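Local coordinates for protein ribonucleoside-diphosphate reductase (Sulfolobus acidocaldarius DSM 639, PDB 6QRZ) that belongs to the R2-like ligand-binding oxidases, holds a manganese/iron pair in a ferritin-like helix bundle, and probably acts as an oxidoreductase, at residues A[88-93]-A[132-137]; A[83-88]-A[202-207]; A[62-67]-A[218-223]. One frame throughout, in Å; residues are numbered along the deposited sequence.

The three contacts lie on the same side of the chain's centre, in the ferritin-like helix bundle that holds the manganese/iron site. Interactions 1 and 2 share helix 76-98, which meets helix 113-139 in the first and helix 192-211 in the second; their centres are about 11 Å apart. Interaction 3, about 13 Å from each of the others, sets the loop 62-67 against helix 215-245. Along the chain the pairs are nested: interaction 3 encloses interaction 2, which encloses interaction 1. Phe204, Val86 and Phe136 carry packing from one contact to the next, and Glu93 of interaction 1 binds manganese, so the packing of interaction 1 runs up to the metal site.

Interaction 1: A[88-93]-A[132-137]; sequences LFMAGE and AFRRFC
Helices 88-93 and 132-137 run roughly antiparallel, their axes 9.5 Å apart at an angle of 141° between directions, with Met90 and Phe133 facing each other at a CA-CA distance of 5.7 Å. Phe133 points from its helix toward 88-93 and takes most of the contacts there. Phe89 lays its CB over one face of that ring, off centre toward the rim, with CB 3.5 Å from Phe133 CZ in a CH-pi contact. The two phenyl planes are almost exactly parallel, 1° apart, but slid so far that the rings barely overlap and their centroids stand 5.6 Å apart. Met90 passes the base of Phe133 in the opposite direction, CB against CB at 3.8 Å.

These helices belong to the ferritin-like bundle of the ribonucleotide reductase R2 fold, and the packing leads directly to its metal site. Glu93, a manganese ligand, rests its CG 4.1 Å from Phe133 CD2, while its OE1 takes a weak hydrogen bond from His129, another ligand of the same ion. The apolar ring thus lies beside the aliphatic part of a first-shell carboxylate, whose plane is nearly parallel to that of the ring.

Met90 CG stands anti to the backbone N, and farther out the chain bends at chi3 (64°), which sets CE obliquely against the Arg134 guanidinium. Its SD touches Arg134 CD at 3.8 Å and Cys137 SG at 4.1 Å. Trp41 of the second subunit packs on Arg134, and Thr35 of that subunit on Met90.

Interaction 2: A[83-88]-A[202-207]; sequences LNIVSL and KTFKHI
This is a buried, wholly apolar contact between two antiparallel helices, in which Ile85 of helix 76-98 meets Phe204, Thr203 and Ile207 of helix 192-211 inside the helical bundle. The segments 83-88 and 202-207 stand well apart, with axes 11.8 Å from each other and an angle of 147° between their directions. No hydrogen bond joins them, and the gap between the backbones is bridged by side chains alone.

Ile85 makes most of the contacts from its helix. Its CG1 takes the crowded position between the backbone N and the carbonyl carbon (chi1 56°), and chi2 (-170°) sets CD1 anti to CA. There CD1 comes 3.5 Å from Phe204 CE1, approaching the ring obliquely, as the two side chains meet tip to tip. The same methyl also meets Ile207 CD1 tip to tip at 3.7 Å and lies 4.1 Å from Thr203 CG2, so a single carbon touches three residues spaced along one side of the opposing helix.

Both helices belong to the ferritin-like R2 bundle around the manganese/iron centre; the Phe204 side chain is about 10 Å from the manganese. Val86 adds a second, oblique touch on the ring, its side chain crossing that of Phe204 at about a right angle with CG2 4.0 Å from Phe204 CZ. Val86 also packs on Phe133 and Cys137 of helix 113-139, so it lies where helices 76-98, 113-139 and 192-211 meet.

Thr203 meets Ile85 through its methyl CG2, while OG1 is hydrogen-bonded to the carbonyl of Ser199 in its own helix. Tyr81, one turn before Ile85 on helix 76-98, touches both Thr203 and Ile207.

Interaction 3: A[62-67]-A[218-223]; sequences IDFSKD and SKTVNL
A threonine hydroxyl, rather than its methyl, meets the apolar side chains here: Thr220 OG1 lies 3.5 Å from Ile62 CD1 and also 3.5 Å from Phe64 CZ, with no hydrogen bond crossing between the segments. The contact sets the irregular loop 62-67, which leads into helix 67-71, against helix 215-245 of the ferritin-like R2 bundle. The hydroxyl is not left without a polar partner, since it is hydrogen-bonded to the carbonyl of Gly216 one turn earlier on its helix. With that bond made, OG1 can sit among carbon atoms, and Ile62 and Phe64 each cross the Thr220 side chain at about a right angle. Its methyl group packs on Ala132 of helix 113-139.

Ile62 is the main apolar bridge. Its CG1 is anti to the carbonyl carbon, and an extended chi2 (178°) carries CD1 onward to 3.8 Å from Leu223 CD1, one turn beyond Lys219. Farther back along the isoleucine, CG1 lies 3.9 Å from Lys219 CG, the two side chains crossing obliquely. Only the aliphatic root of this exposed lysine takes part. Trp57 packs on both Ile62 and Leu223.

Phe64 approaches Thr220 through its ring tip and also touches Ser139 near the end of helix 113-139, so the loop spans two helices of the bundle. Asp67, at the start of helix 67-71, adds a polar tie to the beginning of helix 215-245 through OD1 and the backbone N of Gly216. Within the loop, Asp63 forms an Asx turn: the backbone N of Ser65 meets Asp63 OD1 at 3.1 Å, from above the carboxylate plane.

Interaction 1: A[88-93]-A[132-137]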
ATOM      1  N   LEU A  88     -11.241   4.650 -19.017  1.00 48.92           N
ATOM      2  CA  LEU A  88      -9.824   4.981 -19.114  1.00 48.80           C
ATOM      3  C   LEU A  88      -9.181   5.048 -17.734  1.00 48.26           C
ATOM      4  O   LEU A  88      -8.114   4.466 -17.506  1.00 47.78           O
ATOM      5  CB  LEU A  88      -9.642   6.301 -19.861  1.00 40.10           C
ATOM      6  CG  LEU A  88     -10.061   6.297 -21.331  1.00 40.10           C
ATOM      7  CD1 LEU A  88      -9.807   7.655 -21.967  1.00 40.10           C
ATOM      8  CD2 LEU A  88      -9.337   5.197 -22.090  1.00 40.10           C
ATOM      9  N   PHE A  89      -9.816   5.753 -16.796  1.00 42.57           N
ATOM     10  CA  PHE A  89      -9.266   5.838 -15.448  1.00 44.03           C
ATOM     11  C   PHE A  89      -9.264   4.473 -14.770  1.00 43.39           C
ATOM     12  O   PHE A  89      -8.231   4.024 -14.262  1.00 43.38           O
ATOM     13  CB  PHE A  89     -10.050   6.856 -14.620  1.00 44.52           C
ATOM     14  CG  PHE A  89      -9.714   8.284 -14.942  1.00 44.32           C
ATOM     15  CD1 PHE A  89      -8.568   8.871 -14.428  1.00 43.41           C
ATOM     16  CD2 PHE A  89     -10.542   9.041 -15.753  1.00 43.20           C
ATOM     17  CE1 PHE A  89      -8.254  10.184 -14.722  1.00 43.85           C
ATOM     18  CE2 PHE A  89     -10.234  10.356 -16.050  1.00 43.48           C
ATOM     19  CZ  PHE A  89      -9.089  10.927 -15.532  1.00 44.59           C
ATOM     20  N   MET A  90     -10.413   3.790 -14.772  1.00 45.04           N
ATOM     21  CA  MET A  90     -10.513   2.494 -14.105  1.00 45.69           C
ATOM     22  C   MET A  90      -9.488   1.507 -14.647  1.00 45.66           C
ATOM     23  O   MET A  90      -8.960   0.673 -13.900  1.00 44.62           O
ATOM     24  CB  MET A  90     -11.927   1.934 -14.258  1.00 39.23           C
ATOM     25  CG  MET A  90     -12.173   0.660 -13.472  1.00 39.23           C
ATOM     26  SD  MET A  90     -13.766  -0.085 -13.857  1.00 39.23           S
ATOM     27  CE  MET A  90     -13.527  -0.501 -15.581  1.00 39.23           C
ATOM     28  N   ALA A  91      -9.191   1.582 -15.946  1.00 41.37           N
ATOM     29  CA  ALA A  91      -8.115   0.768 -16.502  1.00 40.80           C
ATOM     30  C   ALA A  91      -6.761   1.211 -15.966  1.00 40.83           C
ATOM     31  O   ALA A  91      -5.892   0.376 -15.688  1.00 41.05           O
ATOM     32  CB  ALA A  91      -8.134   0.842 -18.027  1.00 41.59           C
ATOM     33  N   GLY A  92      -6.566   2.517 -15.811  1.00 40.43           N
ATOM     34  CA  GLY A  92      -5.301   3.048 -15.348  1.00 40.61           C
ATOM     35  C   GLY A  92      -5.077   2.892 -13.861  1.00 40.88           C
ATOM     36  O   GLY A  92      -3.953   2.622 -13.428  1.00 40.48           O
ATOM     37  N   GLU A  93      -6.139   3.063 -13.068  1.00 38.20           N
ATOM     38  CA  GLU A  93      -6.003   2.948 -11.618  1.00 39.53           C
ATOM     39  C   GLU A  93      -5.499   1.566 -11.221  1.00 38.96           C
ATOM     40  O   GLU A  93      -4.735   1.430 -10.258  1.00 39.38           O
ATOM     41  CB  GLU A  93      -7.338   3.247 -10.935  1.00 39.65           C
ATOM     42  CG  GLU A  93      -7.950   4.596 -11.283  1.00 41.35           C
ATOM     43  CD  GLU A  93      -7.057   5.761 -10.914  1.00 46.05           C
ATOM     44  OE1 GLU A  93      -6.283   5.630  -9.946  1.00 41.70           O
ATOM     45  OE2 GLU A  93      -7.130   6.806 -11.594  1.00 47.52           O
ATOM     46  N   ALA A 132     -13.371   2.834  -6.537  1.00 44.41           N
ATOM     47  CA  ALA A 132     -14.429   3.832  -6.662  1.00 44.86           C
ATOM     48  C   ALA A 132     -15.046   3.824  -8.055  1.00 43.41           C
ATOM     49  O   ALA A 132     -16.272   3.901  -8.198  1.00 43.00           O
ATOM     50  CB  ALA A 132     -13.884   5.218  -6.323  1.00 46.78           C
ATOM     51  N   PHE A 133     -14.215   3.739  -9.097  1.00 47.48           N
ATOM     52  CA  PHE A 133     -14.749   3.684 -10.454  1.00 47.66           C
ATOM     53  C   PHE A 133     -15.545   2.406 -10.680  1.00 47.16           C
ATOM     54  O   PHE A 133     -16.632   2.439 -11.268  1.00 46.89           O
ATOM     55  CB  PHE A 133     -13.619   3.801 -11.477  1.00 48.35           C
ATOM     56  CG  PHE A 133     -13.106   5.200 -11.652  1.00 48.04           C
ATOM     57  CD1 PHE A 133     -13.815   6.119 -12.407  1.00 48.52           C
ATOM     58  CD2 PHE A 133     -11.917   5.595 -11.067  1.00 47.95           C
ATOM     59  CE1 PHE A 133     -13.347   7.409 -12.573  1.00 47.42           C
ATOM     60  CE2 PHE A 133     -11.442   6.883 -11.231  1.00 49.07           C
ATOM     61  CZ  PHE A 133     -12.160   7.792 -11.983  1.00 48.39           C
ATOM     62  N   ARG A 134     -15.021   1.268 -10.218  1.00 47.55           N
ATOM     63  CA  ARG A 134     -15.769   0.019 -10.317  1.00 49.11           C
ATOM     64  C   ARG A 134     -17.046   0.076  -9.488  1.00 49.65           C
ATOM     65  O   ARG A 134     -18.051  -0.546  -9.853  1.00 50.65           O
ATOM     66  CB  ARG A 134     -14.891  -1.152  -9.876  1.00 49.37           C
ATOM     67  CG  ARG A 134     -15.437  -2.524 -10.240  1.00 49.74           C
ATOM     68  CD  ARG A 134     -15.499  -2.723 -11.746  1.00 52.85           C
ATOM     69  NE  ARG A 134     -16.850  -2.553 -12.272  1.00 51.23           N
ATOM     70  CZ  ARG A 134     -17.175  -2.699 -13.553  1.00 51.77           C
ATOM     71  NH1 ARG A 134     -16.245  -3.017 -14.443  1.00 50.81           N
ATOM     72  NH2 ARG A 134     -18.430  -2.528 -13.945  1.00 52.10           N
ATOM     73  N   ARG A 135     -17.029   0.815  -8.376  1.00 60.92           N
ATOM     74  CA  ARG A 135     -18.254   1.028  -7.613  1.00 61.11           C
ATOM     75  C   ARG A 135     -19.236   1.901  -8.384  1.00 60.46           C
ATOM     76  O   ARG A 135     -20.442   1.626  -8.402  1.00 60.44           O
ATOM     77  CB  ARG A 135     -17.930   1.656  -6.257  1.00 44.27           C
ATOM     78  CG  ARG A 135     -17.365   0.683  -5.235  1.00 44.27           C
ATOM     79  CD  ARG A 135     -18.345  -0.438  -4.950  1.00 44.27           C
ATOM     80  NE  ARG A 135     -17.861  -1.337  -3.908  1.00 44.27           N
ATOM     81  CZ  ARG A 135     -18.526  -2.403  -3.475  1.00 44.27           C
ATOM     82  NH1 ARG A 135     -19.708  -2.706  -3.993  1.00 44.27           N
ATOM     83  NH2 ARG A 135     -18.009  -3.165  -2.523  1.00 44.27           N
ATOM     84  N   PHE A 136     -18.738   2.963  -9.025  1.00 62.45           N
ATOM     85  CA  PHE A 136     -19.602   3.813  -9.837  1.00 62.80           C
ATOM     86  C   PHE A 136     -20.125   3.074 -11.060  1.00 61.96           C
ATOM     87  O   PHE A 136     -21.264   3.301 -11.480  1.00 60.50           O
ATOM     88  CB  PHE A 136     -18.849   5.075 -10.260  1.00 45.53           C
ATOM     89  CG  PHE A 136     -19.608   5.937 -11.226  1.00 45.53           C
ATOM     90  CD1 PHE A 136     -20.670   6.713 -10.795  1.00 45.53           C
ATOM     91  CD2 PHE A 136     -19.255   5.978 -12.566  1.00 45.53           C
ATOM     92  CE1 PHE A 136     -21.371   7.510 -11.681  1.00 45.53           C
ATOM     93  CE2 PHE A 136     -19.951   6.774 -13.457  1.00 45.53           C
ATOM     94  CZ  PHE A 136     -21.010   7.542 -13.013  1.00 45.53           C
ATOM     95  N   CYS A 137     -19.314   2.185 -11.638  1.00 50.60           N
ATOM     96  CA  CYS A 137     -19.779   1.403 -12.777  1.00 49.86           C
ATOM     97  C   CYS A 137     -20.831   0.385 -12.354  1.00 50.31           C
ATOM     98  O   CYS A 137     -21.852   0.223 -13.033  1.00 50.08           O
ATOM     99  CB  CYS A 137     -18.603   0.703 -13.454  1.00 50.45           C
ATOM    100  SG  CYS A 137     -17.426   1.806 -14.259  1.00 49.37           S
TER

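Interaction 2: A[83-88]-A[202-207]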
ATOM      1  N   LEU A  83     -18.802   6.788 -20.333  1.00 62.03           N
ATOM      2  CA  LEU A  83     -18.312   5.439 -20.070  1.00 60.97           C
ATOM      3  C   LEU A  83     -16.907   5.243 -20.622  1.00 60.36           C
ATOM      4  O   LEU A  83     -16.134   4.446 -20.082  1.00 58.46           O
ATOM      5  CB  LEU A  83     -19.271   4.409 -20.668  1.00 47.14           C
ATOM      6  CG  LEU A  83     -18.943   2.931 -20.457  1.00 47.14           C
ATOM      7  CD1 LEU A  83     -18.907   2.599 -18.975  1.00 47.14           C
ATOM      8  CD2 LEU A  83     -19.951   2.053 -21.184  1.00 47.14           C
ATOM      9  N   ASN A  84     -16.559   5.964 -21.690  1.00 59.17           N
ATOM     10  CA  ASN A  84     -15.222   5.848 -22.261  1.00 59.61           C
ATOM     11  C   ASN A  84     -14.171   6.415 -21.316  1.00 59.94           C
ATOM     12  O   ASN A  84     -13.188   5.739 -20.987  1.00 59.17           O
ATOM     13  CB  ASN A  84     -15.172   6.555 -23.617  1.00 46.89           C
ATOM     14  CG  ASN A  84     -13.837   6.387 -24.317  1.00 46.89           C
ATOM     15  OD1 ASN A  84     -13.025   5.543 -23.941  1.00 46.89           O
ATOM     16  ND2 ASN A  84     -13.607   7.190 -25.349  1.00 46.89           N
ATOM     17  N   ILE A  85     -14.366   7.654 -20.859  1.00 59.15           N
ATOM     18  CA  ILE A  85     -13.370   8.292 -20.004  1.00 58.92           C
ATOM     19  C   ILE A  85     -13.333   7.643 -18.626  1.00 59.38           C
ATOM     20  O   ILE A  85     -12.292   7.652 -17.957  1.00 59.26           O
ATOM     21  CB  ILE A  85     -13.635   9.806 -19.918  1.00 48.84           C
ATOM     22  CG1 ILE A  85     -15.063  10.076 -19.439  1.00 48.84           C
ATOM     23  CG2 ILE A  85     -13.389  10.465 -21.269  1.00 48.84           C
ATOM     24  CD1 ILE A  85     -15.480  11.527 -19.550  1.00 48.84           C
ATOM     25  N   VAL A  86     -14.451   7.073 -18.173  1.00 54.69           N
ATOM     26  CA  VAL A  86     -14.437   6.318 -16.925  1.00 54.21           C
ATOM     27  C   VAL A  86     -13.691   5.001 -17.113  1.00 53.76           C
ATOM     28  O   VAL A  86     -12.946   4.559 -16.228  1.00 54.46           O
ATOM     29  CB  VAL A  86     -15.873   6.096 -16.413  1.00 44.56           C
ATOM     30  CG1 VAL A  86     -15.897   5.054 -15.306  1.00 44.56           C
ATOM     31  CG2 VAL A  86     -16.459   7.407 -15.912  1.00 44.56           C
ATOM     32  N   SER A  87     -13.866   4.362 -18.272  1.00 50.27           N
ATOM     33  CA  SER A  87     -13.118   3.146 -18.569  1.00 48.98           C
ATOM     34  C   SER A  87     -11.624   3.417 -18.677  1.00 50.10           C
ATOM     35  O   SER A  87     -10.814   2.510 -18.459  1.00 48.09           O
ATOM     36  CB  SER A  87     -13.629   2.512 -19.863  1.00 48.65           C
ATOM     37  OG  SER A  87     -15.023   2.270 -19.800  1.00 50.44           O
ATOM     38  N   LEU A  88     -11.241   4.650 -19.017  1.00 48.92           N
ATOM     39  CA  LEU A  88      -9.824   4.981 -19.114  1.00 48.80           C
ATOM     40  C   LEU A  88      -9.181   5.048 -17.734  1.00 48.26           C
ATOM     41  O   LEU A  88      -8.114   4.466 -17.506  1.00 47.78           O
ATOM     42  CB  LEU A  88      -9.642   6.301 -19.861  1.00 40.10           C
ATOM     43  CG  LEU A  88     -10.061   6.297 -21.331  1.00 40.10           C
ATOM     44  CD1 LEU A  88      -9.807   7.655 -21.967  1.00 40.10           C
ATOM     45  CD2 LEU A  88      -9.337   5.197 -22.090  1.00 40.10           C
ATOM     46  N   LYS A 202     -10.264  17.791 -15.593  1.00 47.60           N
ATOM     47  CA  LYS A 202     -10.816  18.982 -16.227  1.00 48.00           C
ATOM     48  C   LYS A 202     -11.949  18.620 -17.177  1.00 49.07           C
ATOM     49  O   LYS A 202     -12.917  19.378 -17.303  1.00 47.81           O
ATOM     50  CB  LYS A 202      -9.718  19.744 -16.968  1.00 43.48           C
ATOM     51  CG  LYS A 202      -8.537  20.136 -16.093  1.00 43.48           C
ATOM     52  CD  LYS A 202      -8.946  21.111 -14.998  1.00 43.48           C
ATOM     53  CE  LYS A 202      -9.354  22.459 -15.572  1.00 43.48           C
ATOM     54  NZ  LYS A 202      -9.637  23.456 -14.503  1.00 43.48           N
ATOM     55  N   THR A 203     -11.846  17.473 -17.853  1.00 45.64           N
ATOM     56  CA  THR A 203     -12.975  16.973 -18.630  1.00 45.74           C
ATOM     57  C   THR A 203     -14.152  16.647 -17.721  1.00 44.36           C
ATOM     58  O   THR A 203     -15.305  16.949 -18.053  1.00 44.55           O
ATOM     59  CB  THR A 203     -12.558  15.740 -19.434  1.00 41.98           C
ATOM     60  OG1 THR A 203     -11.479  16.080 -20.312  1.00 41.98           O
ATOM     61  CG2 THR A 203     -13.727  15.219 -20.256  1.00 41.98           C
ATOM     62  N   PHE A 204     -13.880  16.040 -16.563  1.00 47.28           N
ATOM     63  CA  PHE A 204     -14.931  15.835 -15.572  1.00 48.18           C
ATOM     64  C   PHE A 204     -15.436  17.157 -15.005  1.00 48.62           C
ATOM     65  O   PHE A 204     -16.579  17.234 -14.542  1.00 48.35           O
ATOM     66  CB  PHE A 204     -14.425  14.940 -14.441  1.00 39.80           C
ATOM     67  CG  PHE A 204     -14.373  13.479 -14.792  1.00 39.80           C
ATOM     68  CD1 PHE A 204     -15.241  12.944 -15.730  1.00 39.80           C
ATOM     69  CD2 PHE A 204     -13.456  12.640 -14.181  1.00 39.80           C
ATOM     70  CE1 PHE A 204     -15.192  11.598 -16.051  1.00 39.80           C
ATOM     71  CE2 PHE A 204     -13.402  11.297 -14.498  1.00 39.80           C
ATOM     72  CZ  PHE A 204     -14.271  10.774 -15.434  1.00 39.80           C
ATOM     73  N   LYS A 205     -14.603  18.199 -15.029  1.00 55.73           N
ATOM     74  CA  LYS A 205     -15.012  19.492 -14.489  1.00 57.03           C
ATOM     75  C   LYS A 205     -16.102  20.133 -15.341  1.00 57.25           C
ATOM     76  O   LYS A 205     -17.043  20.733 -14.807  1.00 57.66           O
ATOM     77  CB  LYS A 205     -13.797  20.416 -14.381  1.00 47.48           C
ATOM     78  CG  LYS A 205     -14.112  21.823 -13.905  1.00 47.48           C
ATOM     79  CD  LYS A 205     -12.858  22.680 -13.868  1.00 47.48           C
ATOM     80  CE  LYS A 205     -13.161  24.090 -13.386  1.00 47.48           C
ATOM     81  NZ  LYS A 205     -13.680  24.108 -11.990  1.00 47.48           N
ATOM     82  N   HIS A 206     -15.998  20.014 -16.666  1.00 61.73           N
ATOM     83  CA  HIS A 206     -16.981  20.601 -17.567  1.00 61.84           C
ATOM     84  C   HIS A 206     -18.206  19.720 -17.769  1.00 61.45           C
ATOM     85  O   HIS A 206     -19.223  20.208 -18.277  1.00 62.20           O
ATOM     86  CB  HIS A 206     -16.335  20.908 -18.922  1.00 51.71           C
ATOM     87  CG  HIS A 206     -15.186  21.864 -18.839  1.00 51.71           C
ATOM     88  ND1 HIS A 206     -15.348  23.199 -18.539  1.00 51.71           N
ATOM     89  CD2 HIS A 206     -13.856  21.678 -19.019  1.00 51.71           C
ATOM     90  CE1 HIS A 206     -14.169  23.794 -18.534  1.00 51.71           C
ATOM     91  NE2 HIS A 206     -13.246  22.893 -18.820  1.00 51.71           N
ATOM     92  N   ILE A 207     -18.141  18.447 -17.390  1.00 53.04           N
ATOM     93  CA  ILE A 207     -19.289  17.556 -17.526  1.00 52.83           C
ATOM     94  C   ILE A 207     -20.212  17.654 -16.320  1.00 52.51           C
ATOM     95  O   ILE A 207     -21.437  17.673 -16.469  1.00 52.86           O
ATOM     96  CB  ILE A 207     -18.807  16.108 -17.752  1.00 52.95           C
ATOM     97  CG1 ILE A 207     -18.160  15.966 -19.131  1.00 53.67           C
ATOM     98  CG2 ILE A 207     -19.958  15.118 -17.592  1.00 53.42           C
ATOM     99  CD1 ILE A 207     -17.640  14.573 -19.423  1.00 54.33           C
TER

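Interaction 3: A[62-67]-A[218-223]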
ATOM      1  N   ILE A  62     -19.794   7.367  -0.235  1.00 64.09           N
ATOM      2  CA  ILE A  62     -20.267   8.090  -1.410  1.00 62.00           C
ATOM      3  C   ILE A  62     -21.529   7.414  -1.930  1.00 61.73           C
ATOM      4  O   ILE A  62     -21.508   6.239  -2.315  1.00 62.28           O
ATOM      5  CB  ILE A  62     -19.181   8.149  -2.491  1.00 60.99           C
ATOM      6  CG1 ILE A  62     -17.955   8.907  -1.972  1.00 62.60           C
ATOM      7  CG2 ILE A  62     -19.723   8.800  -3.751  1.00 61.82           C
ATOM      8  CD1 ILE A  62     -16.813   8.974  -2.961  1.00 58.72           C
ATOM      9  N   ASP A  63     -22.634   8.154  -1.943  1.00 67.85           N
ATOM     10  CA  ASP A  63     -23.921   7.618  -2.363  1.00 68.35           C
ATOM     11  C   ASP A  63     -24.081   7.771  -3.870  1.00 67.76           C
ATOM     12  O   ASP A  63     -23.914   8.869  -4.411  1.00 65.28           O
ATOM     13  CB  ASP A  63     -25.063   8.325  -1.630  1.00 68.96           C
ATOM     14  CG  ASP A  63     -26.392   7.607  -1.785  1.00 69.67           C
ATOM     15  OD1 ASP A  63     -26.423   6.532  -2.420  1.00 72.30           O
ATOM     16  OD2 ASP A  63     -27.407   8.120  -1.267  1.00 77.87           O
ATOM     17  N   PHE A  64     -24.405   6.666  -4.543  1.00 61.12           N
ATOM     18  CA  PHE A  64     -24.618   6.649  -5.985  1.00 61.64           C
ATOM     19  C   PHE A  64     -26.084   6.433  -6.348  1.00 62.47           C
ATOM     20  O   PHE A  64     -26.386   6.030  -7.476  1.00 61.98           O
ATOM     21  CB  PHE A  64     -23.755   5.568  -6.639  1.00 62.68           C
ATOM     22  CG  PHE A  64     -22.276   5.786  -6.482  1.00 62.79           C
ATOM     23  CD1 PHE A  64     -21.556   6.458  -7.454  1.00 63.39           C
ATOM     24  CD2 PHE A  64     -21.604   5.305  -5.371  1.00 64.73           C
ATOM     25  CE1 PHE A  64     -20.195   6.658  -7.317  1.00 61.83           C
ATOM     26  CE2 PHE A  64     -20.241   5.501  -5.228  1.00 63.74           C
ATOM     27  CZ  PHE A  64     -19.536   6.178  -6.203  1.00 59.67           C
ATOM     28  N   SER A  65     -27.002   6.694  -5.415  1.00 71.09           N
ATOM     29  CA  SER A  65     -28.410   6.390  -5.648  1.00 71.38           C
ATOM     30  C   SER A  65     -29.068   7.357  -6.624  1.00 70.75           C
ATOM     31  O   SER A  65     -30.101   7.013  -7.209  1.00 71.73           O
ATOM     32  CB  SER A  65     -29.174   6.385  -4.323  1.00 70.72           C
ATOM     33  OG  SER A  65     -29.081   7.639  -3.672  1.00 73.08           O
ATOM     34  N   LYS A  66     -28.508   8.553  -6.811  1.00 83.05           N
ATOM     35  CA  LYS A  66     -29.054   9.513  -7.760  1.00 82.01           C
ATOM     36  C   LYS A  66     -28.286   9.552  -9.077  1.00 79.46           C
ATOM     37  O   LYS A  66     -28.798  10.103 -10.058  1.00 77.60           O
ATOM     38  CB  LYS A  66     -29.090  10.919  -7.140  1.00 49.01           C
ATOM     39  CG  LYS A  66     -30.071  11.871  -7.818  1.00 49.01           C
ATOM     40  CD  LYS A  66     -30.277  13.149  -7.018  1.00 49.01           C
ATOM     41  CE  LYS A  66     -29.037  14.023  -7.024  1.00 49.01           C
ATOM     42  NZ  LYS A  66     -29.250  15.301  -6.289  1.00 49.01           N
ATOM     43  N   ASP A  67     -27.080   8.981  -9.125  1.00 70.65           N
ATOM     44  CA  ASP A  67     -26.340   8.927 -10.382  1.00 69.59           C
ATOM     45  C   ASP A  67     -27.042   8.035 -11.397  1.00 69.85           C
ATOM     46  O   ASP A  67     -27.045   8.333 -12.597  1.00 68.87           O
ATOM     47  CB  ASP A  67     -24.916   8.430 -10.137  1.00 69.29           C
ATOM     48  CG  ASP A  67     -24.157   9.299  -9.159  1.00 67.59           C
ATOM     49  OD1 ASP A  67     -24.403  10.520  -9.131  1.00 71.03           O
ATOM     50  OD2 ASP A  67     -23.315   8.758  -8.415  1.00 67.60           O
ATOM     51  N   SER A 218     -19.204  13.092  -8.840  1.00 52.54           N
ATOM     52  CA  SER A 218     -18.554  14.370  -8.563  1.00 53.13           C
ATOM     53  C   SER A 218     -17.863  14.346  -7.206  1.00 53.36           C
ATOM     54  O   SER A 218     -16.740  14.845  -7.064  1.00 52.00           O
ATOM     55  CB  SER A 218     -19.575  15.506  -8.626  1.00 52.80           C
ATOM     56  OG  SER A 218     -20.167  15.589  -9.910  1.00 54.16           O
ATOM     57  N   LYS A 219     -18.522  13.774  -6.196  1.00 52.52           N
ATOM     58  CA  LYS A 219     -17.864  13.558  -4.913  1.00 53.96           C
ATOM     59  C   LYS A 219     -16.691  12.598  -5.062  1.00 53.69           C
ATOM     60  O   LYS A 219     -15.661  12.753  -4.396  1.00 52.47           O
ATOM     61  CB  LYS A 219     -18.870  13.027  -3.890  1.00 43.55           C
ATOM     62  CG  LYS A 219     -18.303  12.800  -2.497  1.00 43.55           C
ATOM     63  CD  LYS A 219     -17.904  14.111  -1.839  1.00 43.55           C
ATOM     64  CE  LYS A 219     -17.396  13.888  -0.422  1.00 43.55           C
ATOM     65  NZ  LYS A 219     -16.983  15.163   0.231  1.00 43.55           N
ATOM     66  N   THR A 220     -16.827  11.605  -5.942  1.00 44.19           N
ATOM     67  CA  THR A 220     -15.739  10.663  -6.178  1.00 45.60           C
ATOM     68  C   THR A 220     -14.547  11.353  -6.832  1.00 45.18           C
ATOM     69  O   THR A 220     -13.403  11.185  -6.393  1.00 45.10           O
ATOM     70  CB  THR A 220     -16.231   9.501  -7.045  1.00 41.37           C
ATOM     71  OG1 THR A 220     -17.313   8.834  -6.384  1.00 41.37           O
ATOM     72  CG2 THR A 220     -15.110   8.510  -7.298  1.00 41.37           C
ATOM     73  N   VAL A 221     -14.797  12.146  -7.875  1.00 41.28           N
ATOM     74  CA  VAL A 221     -13.707  12.791  -8.605  1.00 41.05           C
ATOM     75  C   VAL A 221     -13.008  13.821  -7.726  1.00 41.04           C
ATOM     76  O   VAL A 221     -11.774  13.886  -7.680  1.00 42.11           O
ATOM     77  CB  VAL A 221     -14.233  13.421  -9.906  1.00 40.66           C
ATOM     78  CG1 VAL A 221     -13.153  14.272 -10.562  1.00 43.28           C
ATOM     79  CG2 VAL A 221     -14.710  12.339 -10.861  1.00 40.27           C
ATOM     80  N   ASN A 222     -13.786  14.643  -7.013  1.00 39.62           N
ATOM     81  CA  ASN A 222     -13.192  15.653  -6.142  1.00 39.93           C
ATOM     82  C   ASN A 222     -12.328  15.023  -5.058  1.00 40.86           C
ATOM     83  O   ASN A 222     -11.364  15.643  -4.593  1.00 39.89           O
ATOM     84  CB  ASN A 222     -14.284  16.519  -5.514  1.00 42.74           C
ATOM     85  CG  ASN A 222     -14.878  17.510  -6.495  1.00 42.74           C
ATOM     86  OD1 ASN A 222     -14.179  18.044  -7.358  1.00 42.74           O
ATOM     87  ND2 ASN A 222     -16.176  17.760  -6.370  1.00 42.74           N
ATOM     88  N   LEU A 223     -12.654  13.799  -4.644  1.00 39.65           N
ATOM     89  CA  LEU A 223     -11.814  13.091  -3.687  1.00 40.31           C
ATOM     90  C   LEU A 223     -10.647  12.387  -4.369  1.00 40.38           C
ATOM     91  O   LEU A 223      -9.584  12.229  -3.759  1.00 38.42           O
ATOM     92  CB  LEU A 223     -12.654  12.089  -2.895  1.00 41.92           C
ATOM     93  CG  LEU A 223     -13.680  12.693  -1.931  1.00 41.92           C
ATOM     94  CD1 LEU A 223     -14.603  11.618  -1.377  1.00 41.92           C
ATOM     95  CD2 LEU A 223     -12.988  13.443  -0.804  1.00 41.92           C
TER